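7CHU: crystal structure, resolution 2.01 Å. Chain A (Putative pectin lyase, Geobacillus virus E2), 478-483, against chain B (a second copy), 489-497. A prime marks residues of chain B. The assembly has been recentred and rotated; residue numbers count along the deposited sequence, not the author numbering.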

ATOM      1  N   VAL A 478      -3.534  17.963  51.026  1.00 18.99           N
ATOM      2  CA  VAL A 478      -2.631  19.020  51.471  1.00 16.25           C
ATOM      3  C   VAL A 478      -3.484  20.258  51.705  1.00 20.64           C
ATOM      4  O   VAL A 478      -4.656  20.296  51.299  1.00 20.16           O
ATOM      5  CB  VAL A 478      -1.501  19.269  50.448  1.00 22.91           C
ATOM      6  CG1 VAL A 478      -0.598  18.050  50.382  1.00 22.00           C
ATOM      7  CG2 VAL A 478      -2.099  19.579  49.070  1.00 21.27           C
ATOM      8  N   PRO A 479      -2.957  21.265  52.395  1.00 21.44           N
ATOM      9  CA  PRO A 479      -3.799  22.408  52.766  1.00 23.07           C
ATOM     10  C   PRO A 479      -4.327  23.175  51.559  1.00 17.76           C
ATOM     11  O   PRO A 479      -3.779  23.119  50.458  1.00 20.43           O
ATOM     12  CB  PRO A 479      -2.851  23.290  53.590  1.00 18.08           C
ATOM     13  CG  PRO A 479      -1.790  22.360  54.072  1.00 21.53           C
ATOM     14  CD  PRO A 479      -1.602  21.386  52.958  1.00 19.92           C
ATOM     15  N   ILE A 480      -5.371  23.953  51.809  1.00 18.95           N
ATOM     16  CA  ILE A 480      -5.856  24.952  50.869  1.00 17.92           C
ATOM     17  C   ILE A 480      -5.154  26.251  51.215  1.00 17.62           C
ATOM     18  O   ILE A 480      -5.329  26.785  52.313  1.00 18.21           O
ATOM     19  CB  ILE A 480      -7.379  25.122  50.944  1.00 16.50           C
ATOM     20  CG1 ILE A 480      -8.065  23.780  50.686  1.00 21.59           C
ATOM     21  CG2 ILE A 480      -7.822  26.197  49.944  1.00 17.02           C
ATOM     22  CD1 ILE A 480      -9.560  23.829  50.733  1.00 18.95           C
ATOM     23  N   THR A 481      -4.373  26.766  50.282  1.00 16.63           N
ATOM     24  CA  THR A 481      -3.492  27.909  50.514  1.00 19.10           C
ATOM     25  C   THR A 481      -3.961  29.038  49.610  1.00 21.59           C
ATOM     26  O   THR A 481      -3.761  28.972  48.389  1.00 20.91           O
ATOM     27  CB  THR A 481      -2.035  27.549  50.225  1.00 20.81           C
ATOM     28  OG1 THR A 481      -1.604  26.516  51.121  1.00 21.87           O
ATOM     29  CG2 THR A 481      -1.138  28.766  50.400  1.00 18.10           C
ATOM     30  N   PHE A 482      -4.576  30.065  50.204  1.00 19.42           N
ATOM     31  CA  PHE A 482      -5.241  31.117  49.436  1.00 19.24           C
ATOM     32  C   PHE A 482      -4.259  32.180  48.958  1.00 25.03           C
ATOM     33  O   PHE A 482      -3.332  32.563  49.679  1.00 19.41           O
ATOM     34  CB  PHE A 482      -6.323  31.815  50.272  1.00 22.01           C
ATOM     35  CG  PHE A 482      -7.483  30.929  50.662  1.00 18.52           C
ATOM     36  CD1 PHE A 482      -7.432  30.172  51.836  1.00 22.01           C
ATOM     37  CD2 PHE A 482      -8.629  30.892  49.901  1.00 18.60           C
ATOM     38  CE1 PHE A 482      -8.501  29.374  52.220  1.00 17.70           C
ATOM     39  CE2 PHE A 482      -9.704  30.090  50.271  1.00 17.76           C
ATOM     40  CZ  PHE A 482      -9.635  29.330  51.430  1.00 21.59           C
ATOM     41  N   THR A 483      -4.500  32.686  47.744  1.00 20.31           N
ATOM     42  CA  THR A 483      -3.905  33.928  47.274  1.00 20.06           C
ATOM     43  C   THR A 483      -4.879  35.064  47.527  1.00 19.53           C
ATOM     44  O   THR A 483      -6.046  34.956  47.124  1.00 21.24           O
ATOM     45  CB  THR A 483      -3.592  33.841  45.779  1.00 24.50           C
ATOM     46  OG1 THR A 483      -2.597  32.833  45.560  1.00 26.40           O
ATOM     47  CG2 THR A 483      -3.072  35.191  45.271  1.00 24.38           C
TER
ATOM     48  N   SER B 489       3.507  21.370  58.349  1.00 25.83           N
ATOM     49  CA  SER B 489       3.447  21.127  56.910  1.00 30.34           C
ATOM     50  C   SER B 489       2.790  22.259  56.121  1.00 30.80           C
ATOM     51  O   SER B 489       2.920  22.281  54.895  1.00 32.07           O
ATOM     52  CB  SER B 489       2.709  19.815  56.650  1.00 30.14           C
ATOM     53  OG  SER B 489       1.313  20.000  56.677  1.00 24.45           O
ATOM     54  N   THR B 490       2.107  23.198  56.777  1.00 22.93           N
ATOM     55  CA  THR B 490       1.272  24.176  56.085  1.00 21.66           C
ATOM     56  C   THR B 490       2.042  25.456  55.742  1.00 22.35           C
ATOM     57  O   THR B 490       2.874  25.923  56.520  1.00 20.82           O
ATOM     58  CB  THR B 490       0.049  24.530  56.947  1.00 21.01           C
ATOM     59  OG1 THR B 490       0.474  25.258  58.105  1.00 23.17           O
ATOM     60  CG2 THR B 490      -0.644  23.267  57.441  1.00 24.30           C
ATOM     61  N   LEU B 491       1.724  26.040  54.582  1.00 20.96           N
ATOM     62  CA  LEU B 491       2.217  27.360  54.200  1.00 18.54           C
ATOM     63  C   LEU B 491       1.351  28.455  54.818  1.00 20.06           C
ATOM     64  O   LEU B 491       0.264  28.204  55.336  1.00 18.99           O
ATOM     65  CB  LEU B 491       2.208  27.504  52.684  1.00 19.13           C
ATOM     66  CG  LEU B 491       3.075  26.502  51.935  1.00 22.54           C
ATOM     67  CD1 LEU B 491       2.655  26.466  50.472  1.00 23.61           C
ATOM     68  CD2 LEU B 491       4.545  26.872  52.075  1.00 23.05           C
ATOM     69  N   ASN B 492       1.820  29.691  54.726  1.00 18.51           N
ATOM     70  CA  ASN B 492       1.001  30.813  55.159  1.00 20.90           C
ATOM     71  C   ASN B 492      -0.276  30.910  54.333  1.00 22.75           C
ATOM     72  O   ASN B 492      -0.310  30.538  53.152  1.00 21.63           O
ATOM     73  CB  ASN B 492       1.779  32.121  55.051  1.00 24.44           C
ATOM     74  CG  ASN B 492       2.886  32.213  56.076  1.00 26.30           C
ATOM     75  OD1 ASN B 492       3.123  31.273  56.830  1.00 25.11           O
ATOM     76  ND2 ASN B 492       3.573  33.347  56.107  1.00 28.91           N
ATOM     77  N   ASN B 493      -1.335  31.426  54.973  1.00 21.62           N
ATOM     78  CA  ASN B 493      -2.667  31.565  54.365  1.00 18.52           C
ATOM     79  C   ASN B 493      -3.278  30.208  54.028  1.00 19.29           C
ATOM     80  O   ASN B 493      -3.894  30.030  52.966  1.00 18.56           O
ATOM     81  CB  ASN B 493      -2.612  32.459  53.120  1.00 19.75           C
ATOM     82  CG  ASN B 493      -2.263  33.876  53.455  1.00 23.24           C
ATOM     83  OD1 ASN B 493      -2.908  34.490  54.300  1.00 25.68           O
ATOM     84  ND2 ASN B 493      -1.212  34.397  52.837  1.00 27.01           N
ATOM     85  N   SER B 494      -3.129  29.248  54.939  1.00 16.87           N
ATOM     86  CA  SER B 494      -3.559  27.873  54.718  1.00 17.36           C
ATOM     87  C   SER B 494      -4.702  27.526  55.662  1.00 16.96           C
ATOM     88  O   SER B 494      -4.564  27.665  56.880  1.00 18.88           O
ATOM     89  CB  SER B 494      -2.419  26.880  54.955  1.00 15.03           C
ATOM     90  OG  SER B 494      -1.479  26.918  53.906  1.00 21.77           O
ATOM     91  N   LEU B 495      -5.797  27.034  55.094  1.00 18.16           N
ATOM     92  CA  LEU B 495      -6.879  26.379  55.821  1.00 17.48           C
ATOM     93  C   LEU B 495      -6.628  24.872  55.804  1.00 19.78           C
ATOM     94  O   LEU B 495      -6.311  24.313  54.745  1.00 18.60           O
ATOM     95  CB  LEU B 495      -8.218  26.712  55.159  1.00 19.65           C
ATOM     96  CG  LEU B 495      -9.518  26.318  55.838  1.00 20.95           C
ATOM     97  CD1 LEU B 495      -9.620  27.118  57.134  1.00 14.68           C
ATOM     98  CD2 LEU B 495     -10.690  26.592  54.919  1.00 17.30           C
ATOM     99  N   PHE B 496      -6.760  24.220  56.966  1.00 16.76           N
ATOM    100  CA  PHE B 496      -6.436  22.798  57.104  1.00 17.32           C
ATOM    101  C   PHE B 496      -7.059  22.265  58.379  1.00 18.47           C
ATOM    102  O   PHE B 496      -7.390  23.029  59.286  1.00 20.23           O
ATOM    103  CB  PHE B 496      -4.914  22.543  57.125  1.00 14.40           C
ATOM    104  CG  PHE B 496      -4.200  23.055  58.373  1.00 16.98           C
ATOM    105  CD1 PHE B 496      -3.938  24.406  58.537  1.00 18.10           C
ATOM    106  CD2 PHE B 496      -3.760  22.173  59.356  1.00 17.47           C
ATOM    107  CE1 PHE B 496      -3.259  24.884  59.665  1.00 19.73           C
ATOM    108  CE2 PHE B 496      -3.080  22.641  60.512  1.00 19.01           C
ATOM    109  CZ  PHE B 496      -2.827  23.993  60.657  1.00 19.02           C
ATOM    110  N   VAL B 497      -7.208  20.944  58.454  1.00 16.86           N
ATOM    111  CA  VAL B 497      -7.541  20.289  59.719  1.00 16.81           C
ATOM    112  C   VAL B 497      -6.248  19.746  60.323  1.00 21.92           C
ATOM    113  O   VAL B 497      -5.480  19.059  59.638  1.00 21.77           O
ATOM    114  CB  VAL B 497      -8.590  19.180  59.517  1.00 18.55           C
ATOM    115  CG1 VAL B 497      -8.775  18.373  60.798  1.00 18.59           C
ATOM    116  CG2 VAL B 497      -9.932  19.787  59.052  1.00 20.54           C
TER
HETATM  117  O   HOH W   1      -0.755  33.170  50.355  1.00 33.33           O

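The two stretches meet as a short antiparallel pairing of strands from two copies of the protein, burying about 430 Å² in all. Backbone hydrogen bonds supply the register, and side chains pack around them.

Chain B makes only slight contact at first. Ser489′ stays beyond contact range, but Thr490′ turns its methyl to the ring of Pro479, with CG2 of Thr490′ 3.7 Å from CG of Pro479. Threonine suits this position because its two branches differ in character: while CG2 packs against proline, OG1 hydrogen-bonds to a residue just beyond the stretches. Leu491′ contributes at the margin, its CB 4.2 Å from OG1 of Thr481, yet its carbonyl matters more, as Ser494′ will make clear. Asn492′ directs its side chain away and offers backbone instead, its O lying 3.4 Å from CG2 of Thr481.

At Asn493′ the chain adopts positive phi and psi (64°, 42°), a left-handed conformation that asparagine tolerates better than most residues. Its carbonyl O accepts a hydrogen bond from N of Phe482 at 2.8 Å and also receives a CA-H...O contact from CA of Thr481 at 3.3 Å. The side chain points toward chain A, and a water links the two chains there, donating to O of Phe482 (2.7 Å) and accepting from ND2 of Asn493′ (2.8 Å).

Ser494′ faces Thr481 in a non-hydrogen-bonded pair, where the CA atoms come within 4.2 Å and the side chains share a face of the sheet. Both chi1 angles are m. OG1 of Thr481 donates to OG of Ser494′ at 2.8 Å, and that OG in turn donates to O of Leu491′ at 2.6 Å; a hydroxyl, able to donate and accept at once, is well suited to this relay. CB of Ser494′ also lies 3.9 Å from CB of Pro479.

Leu495′ pairs with Ile480 through two backbone hydrogen bonds: N of Leu495′ to O of Ile480 (2.8 Å), and N of Ile480 to O of Leu495′ (3.1 Å). Their side chains occupy the other face, where apolar residues suit the buried setting. CB of Leu495′ also packs at the edge of the Phe482 ring, 4.0 Å from CE1.

Phe496′ starts toward chain A, its CB 4.2 Å from CB of Pro479, but the end of its side chain leads away. Pro479, lacking an amide hydrogen, contributes apolar surface here. By Val497′, contact has ended.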